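Local structure of Uly1 (Catenovulum maritimum, 7DRQ) at residues 206-217 with 229-240. The protein is an ulvan lyase of polysaccharide lyase family 24, probably cleaving the algal polysaccharide ulvan by elimination. Numbering follows the deposited sequence.
Sequences FFTSHDGDLFLH and VFNKYLAEQGKW
Antiparallel strand pairing joins Leu214–His217 to Phe230–Tyr233 within the hairpin of strands 214-220 and 225-234, the second and third of a four-stranded sheet, with buried side chains on both faces. The axes of segments 214-217 and 229-234 approach to 4.7 Å and run antiparallel. Three backbone hydrogen bonds set the register: Tyr233 N to Leu214 O is nearly straight (2.8 Å, 177° at the hydrogen), and Leu216 and Asn231 form a hydrogen-bonded pair, although Leu216 N reaches Asn231 O from above its carbonyl plane. At the strand ends one water accepts a hydrogen bond from Leu214 N and donates to Tyr233 O and Asp213 OD1. A second water relays Asp213 OD2 to Lys232 NZ.

Successive strands are neighbours in this sheet, the up-and-down meander of a beta-propeller blade, consistent with the BNR-repeat family. On the face of Phe215 and Lys232, the two side chains run alongside each other. Lys232 CG stands anti to the backbone N (chi1 172°), which carries its methylenes along the ring, CD 3.7 Å from Phe215 CE2. With an alanine at Phe215 the ring is gone, and the Lys232 methylenes would probably lose their hydrophobic neighbour and be freer to turn.

On the Leu214 side of the sheet, Trp240 of the next strand packs against three side chains. Its CH2 lies 3.6 Å from Leu214 CG and 3.7 Å from Phe206 CE1, while CZ3 meets Leu216 CB at 3.9 Å. The Phe206 and Trp240 six-membered ring planes are inclined at 44°, and Trp240 NE1 is hydrogen-bonded to Tyr150 OH. Beyond, His123 and Leu125 of strand 122-126 pack on Phe206.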
loop_
_atom_site.group_PDB
_atom_site.type_symbol
_atom_site.label_atom_id
_atom_site.label_comp_id
_atom_site.label_asym_id
_atom_site.label_seq_id
_atom_site.Cartn_x
_atom_site.Cartn_y
_atom_site.Cartn_z
ATOM N N PHE A 206 -5.764 1.579 3.946
ATOM C CA PHE A 206 -7.095 2.101 4.199
ATOM C C PHE A 206 -7.703 2.681 2.926
ATOM O O PHE A 206 -6.998 3.128 2.017
ATOM C CB PHE A 206 -7.063 3.210 5.256
ATOM C CG PHE A 206 -6.542 2.788 6.610
ATOM C CD1 PHE A 206 -7.398 2.232 7.560
ATOM C CD2 PHE A 206 -5.224 3.052 6.968
ATOM C CE1 PHE A 206 -6.929 1.897 8.822
ATOM C CE2 PHE A 206 -4.750 2.726 8.223
ATOM C CZ PHE A 206 -5.607 2.141 9.158
ATOM N N PHE A 207 -9.031 2.717 2.888
ATOM C CA PHE A 207 -9.737 3.467 1.859
ATOM C C PHE A 207 -11.039 3.989 2.452
ATOM O O PHE A 207 -11.536 3.471 3.454
ATOM C CB PHE A 207 -10.005 2.628 0.597
ATOM C CG PHE A 207 -10.645 1.286 0.852
ATOM C CD1 PHE A 207 -9.869 0.177 1.174
ATOM C CD2 PHE A 207 -12.026 1.122 0.737
ATOM C CE1 PHE A 207 -10.448 -1.062 1.388
ATOM C CE2 PHE A 207 -12.618 -0.121 0.943
ATOM C CZ PHE A 207 -11.837 -1.208 1.279
ATOM N N THR A 208 -11.585 5.027 1.818
ATOM C CA THR A 208 -12.785 5.699 2.302
ATOM C C THR A 208 -13.819 5.793 1.190
ATOM O O THR A 208 -13.482 5.886 0.009
ATOM C CB THR A 208 -12.489 7.116 2.826
ATOM O OG1 THR A 208 -11.803 7.876 1.820
ATOM C CG2 THR A 208 -11.596 7.050 4.050
ATOM N N SER A 209 -15.084 5.805 1.584
ATOM C CA SER A 209 -16.173 5.928 0.629
ATOM C C SER A 209 -16.623 7.382 0.489
ATOM O O SER A 209 -16.186 8.273 1.220
ATOM C CB SER A 209 -17.347 5.058 1.061
ATOM O OG SER A 209 -18.013 5.670 2.156
ATOM N N HIS A 210 -17.535 7.601 -0.464
ATOM C CA HIS A 210 -18.088 8.931 -0.715
ATOM C C HIS A 210 -18.693 9.527 0.548
ATOM O O HIS A 210 -18.427 10.682 0.903
ATOM C CB HIS A 210 -19.158 8.844 -1.805
ATOM C CG HIS A 210 -18.609 8.730 -3.191
ATOM N ND1 HIS A 210 -19.327 8.176 -4.231
ATOM C CD2 HIS A 210 -17.418 9.111 -3.715
ATOM C CE1 HIS A 210 -18.600 8.218 -5.335
ATOM N NE2 HIS A 210 -17.439 8.785 -5.050
ATOM N N ASP A 211 -19.510 8.742 1.236
ATOM C CA ASP A 211 -20.243 9.154 2.424
ATOM C C ASP A 211 -19.387 9.167 3.685
ATOM O O ASP A 211 -19.928 9.393 4.776
ATOM C CB ASP A 211 -21.440 8.229 2.629
ATOM C CG ASP A 211 -22.520 8.452 1.595
ATOM O OD1 ASP A 211 -22.382 9.403 0.792
ATOM O OD2 ASP A 211 -23.497 7.681 1.585
ATOM N N GLY A 212 -18.086 8.921 3.574
ATOM C CA GLY A 212 -17.208 9.031 4.720
ATOM C C GLY A 212 -17.038 7.778 5.549
ATOM O O GLY A 212 -16.547 7.868 6.678
ATOM N N ASP A 213 -17.431 6.616 5.036
ATOM C CA ASP A 213 -17.089 5.374 5.713
ATOM C C ASP A 213 -15.619 5.057 5.496
ATOM O O ASP A 213 -15.039 5.382 4.458
ATOM C CB ASP A 213 -17.951 4.218 5.208
ATOM C CG ASP A 213 -19.256 4.095 5.983
ATOM O OD1 ASP A 213 -19.229 4.221 7.229
ATOM O OD2 ASP A 213 -20.299 3.899 5.337
ATOM N N LEU A 214 -15.009 4.443 6.500
ATOM C CA LEU A 214 -13.585 4.136 6.492
ATOM C C LEU A 214 -13.409 2.627 6.546
ATOM O O LEU A 214 -14.054 1.950 7.360
ATOM C CB LEU A 214 -12.873 4.788 7.677
ATOM C CG LEU A 214 -11.414 4.395 7.897
ATOM C CD1 LEU A 214 -10.551 4.787 6.700
ATOM C CD2 LEU A 214 -10.883 5.058 9.172
ATOM N N PHE A 215 -12.548 2.106 5.681
ATOM C CA PHE A 215 -12.310 0.671 5.577
ATOM C C PHE A 215 -10.815 0.393 5.613
ATOM O O PHE A 215 -9.990 1.272 5.350
ATOM C CB PHE A 215 -12.874 0.078 4.281
ATOM C CG PHE A 215 -14.336 0.327 4.072
ATOM C CD1 PHE A 215 -14.780 1.498 3.482
ATOM C CD2 PHE A 215 -15.274 -0.642 4.428
ATOM C CE1 PHE A 215 -16.140 1.720 3.275
ATOM C CE2 PHE A 215 -16.621 -0.431 4.212
ATOM C CZ PHE A 215 -17.059 0.748 3.643
ATOM N N LEU A 216 -10.471 -0.862 5.892
ATOM C CA LEU A 216 -9.084 -1.296 5.881
ATOM C C LEU A 216 -9.002 -2.662 5.218
ATOM O O LEU A 216 -9.890 -3.488 5.417
ATOM C CB LEU A 216 -8.518 -1.382 7.294
ATOM C CG LEU A 216 -7.231 -2.198 7.360
ATOM C CD1 LEU A 216 -5.991 -1.348 6.908
ATOM C CD2 LEU A 216 -7.035 -2.815 8.705
ATOM N N HIS A 217 -7.972 -2.893 4.407
ATOM C CA HIS A 217 -7.688 -4.259 3.983
ATOM C C HIS A 217 -6.219 -4.596 4.188
ATOM O O HIS A 217 -5.349 -3.725 4.176
ATOM C CB HIS A 217 -8.130 -4.549 2.526
ATOM C CG HIS A 217 -7.253 -3.957 1.459
ATOM N ND1 HIS A 217 -7.030 -2.603 1.338
ATOM C CD2 HIS A 217 -6.617 -4.538 0.414
ATOM C CE1 HIS A 217 -6.259 -2.377 0.284
ATOM N NE2 HIS A 217 -5.997 -3.536 -0.294
ATOM N N VAL A 229 -8.156 -9.717 3.519
ATOM C CA VAL A 229 -9.217 -9.526 4.500
ATOM C C VAL A 229 -9.473 -8.032 4.615
ATOM O O VAL A 229 -8.560 -7.223 4.431
ATOM C CB VAL A 229 -8.872 -10.128 5.880
ATOM C CG1 VAL A 229 -8.735 -11.665 5.790
ATOM C CG2 VAL A 229 -7.606 -9.504 6.454
ATOM N N PHE A 230 -10.723 -7.668 4.891
ATOM C CA PHE A 230 -11.062 -6.254 5.003
ATOM C C PHE A 230 -12.143 -6.063 6.057
ATOM O O PHE A 230 -12.937 -6.966 6.333
ATOM C CB PHE A 230 -11.505 -5.652 3.655
ATOM C CG PHE A 230 -12.783 -6.243 3.093
ATOM C CD1 PHE A 230 -12.790 -7.506 2.505
ATOM C CD2 PHE A 230 -13.963 -5.516 3.121
ATOM C CE1 PHE A 230 -13.959 -8.036 1.977
ATOM C CE2 PHE A 230 -15.141 -6.030 2.596
ATOM C CZ PHE A 230 -15.141 -7.300 2.026
ATOM N N ASN A 231 -12.167 -4.868 6.652
ATOM C CA ASN A 231 -13.148 -4.562 7.678
ATOM C C ASN A 231 -13.577 -3.109 7.520
ATOM O O ASN A 231 -13.118 -2.396 6.622
ATOM C CB ASN A 231 -12.600 -4.849 9.085
ATOM C CG ASN A 231 -11.338 -4.056 9.397
ATOM O OD1 ASN A 231 -10.924 -3.189 8.631
ATOM N ND2 ASN A 231 -10.720 -4.360 10.536
ATOM N N LYS A 232 -14.473 -2.679 8.400
ATOM C CA LYS A 232 -15.055 -1.349 8.347
ATOM C C LYS A 232 -14.977 -0.724 9.728
ATOM O O LYS A 232 -15.137 -1.409 10.745
ATOM C CB LYS A 232 -16.511 -1.390 7.849
ATOM C CG LYS A 232 -17.240 -0.048 7.957
ATOM C CD LYS A 232 -18.604 -0.058 7.273
ATOM C CE LYS A 232 -19.624 -0.854 8.053
ATOM N NZ LYS A 232 -20.960 -0.828 7.377
ATOM N N TYR A 233 -14.712 0.576 9.759
ATOM C CA TYR A 233 -14.699 1.312 11.010
ATOM C C TYR A 233 -16.128 1.644 11.420
ATOM O O TYR A 233 -16.907 2.184 10.628
ATOM C CB TYR A 233 -13.869 2.585 10.864
ATOM C CG TYR A 233 -13.840 3.382 12.133
ATOM C CD1 TYR A 233 -13.409 2.801 13.326
ATOM C CD2 TYR A 233 -14.298 4.694 12.160
ATOM C CE1 TYR A 233 -13.402 3.512 14.494
ATOM C CE2 TYR A 233 -14.301 5.418 13.331
ATOM C CZ TYR A 233 -13.854 4.821 14.498
ATOM O OH TYR A 233 -13.857 5.537 15.669
ATOM N N LEU A 234 -16.481 1.302 12.653
ATOM C CA LEU A 234 -17.821 1.566 13.176
ATOM C C LEU A 234 -17.711 2.794 14.073
ATOM O O LEU A 234 -17.456 2.684 15.274
ATOM C CB LEU A 234 -18.349 0.348 13.922
ATOM C CG LEU A 234 -18.274 -0.968 13.137
ATOM C CD1 LEU A 234 -18.737 -2.141 14.005
ATOM C CD2 LEU A 234 -19.095 -0.880 11.848
ATOM N N ALA A 235 -17.900 3.979 13.479
ATOM C CA ALA A 235 -17.701 5.222 14.226
ATOM C C ALA A 235 -18.628 5.308 15.430
ATOM O O ALA A 235 -18.249 5.845 16.480
ATOM C CB ALA A 235 -17.910 6.428 13.310
ATOM N N GLU A 236 -19.847 4.787 15.302
ATOM C CA GLU A 236 -20.784 4.862 16.412
ATOM C C GLU A 236 -20.366 3.984 17.587
ATOM O O GLU A 236 -20.855 4.191 18.702
ATOM C CB GLU A 236 -22.184 4.485 15.928
ATOM C CG GLU A 236 -22.472 2.999 15.944
ATOM C CD GLU A 236 -21.926 2.262 14.727
ATOM O OE1 GLU A 236 -21.205 2.875 13.894
ATOM O OE2 GLU A 236 -22.236 1.054 14.609
ATOM N N GLN A 237 -19.462 3.025 17.374
ATOM C CA GLN A 237 -19.008 2.139 18.436
ATOM C C GLN A 237 -17.539 2.324 18.799
ATOM O O GLN A 237 -17.063 1.662 19.723
ATOM C CB GLN A 237 -19.260 0.683 18.033
ATOM C CG GLN A 237 -20.694 0.434 17.617
ATOM C CD GLN A 237 -20.947 -1.010 17.250
ATOM O OE1 GLN A 237 -20.564 -1.918 17.985
ATOM N NE2 GLN A 237 -21.596 -1.232 16.111
ATOM N N GLY A 238 -16.806 3.184 18.090
ATOM C CA GLY A 238 -15.401 3.403 18.401
ATOM C C GLY A 238 -14.527 2.189 18.178
ATOM O O GLY A 238 -13.543 1.992 18.902
ATOM N N LYS A 239 -14.862 1.364 17.197
ATOM C CA LYS A 239 -14.100 0.149 16.932
ATOM C C LYS A 239 -14.390 -0.293 15.506
ATOM O O LYS A 239 -15.158 0.346 14.779
ATOM C CB LYS A 239 -14.440 -0.950 17.945
ATOM C CG LYS A 239 -15.876 -1.425 17.881
ATOM C CD LYS A 239 -16.176 -2.360 19.040
ATOM C CE LYS A 239 -17.478 -3.115 18.817
ATOM N NZ LYS A 239 -17.791 -3.961 20.005
ATOM N N TRP A 240 -13.775 -1.404 15.115
ATOM C CA TRP A 240 -13.881 -1.934 13.768
ATOM C C TRP A 240 -14.653 -3.244 13.768
ATOM O O TRP A 240 -14.709 -3.960 14.768
ATOM C CB TRP A 240 -12.498 -2.167 13.168
ATOM C CG TRP A 240 -11.713 -0.905 13.018
ATOM C CD1 TRP A 240 -11.158 -0.153 14.023
ATOM C CD2 TRP A 240 -11.394 -0.242 11.794
ATOM N NE1 TRP A 240 -10.512 0.937 13.490
ATOM C CE2 TRP A 240 -10.643 0.906 12.126
ATOM C CE3 TRP A 240 -11.673 -0.503 10.449
ATOM C CZ2 TRP A 240 -10.159 1.796 11.158
ATOM C CZ3 TRP A 240 -11.183 0.377 9.480
ATOM C CH2 TRP A 240 -10.446 1.515 9.845
HETATM O O HOH W 1 -16.786 4.047 8.691
HETATM O O HOH W 2 -21.147 0.955 4.830
#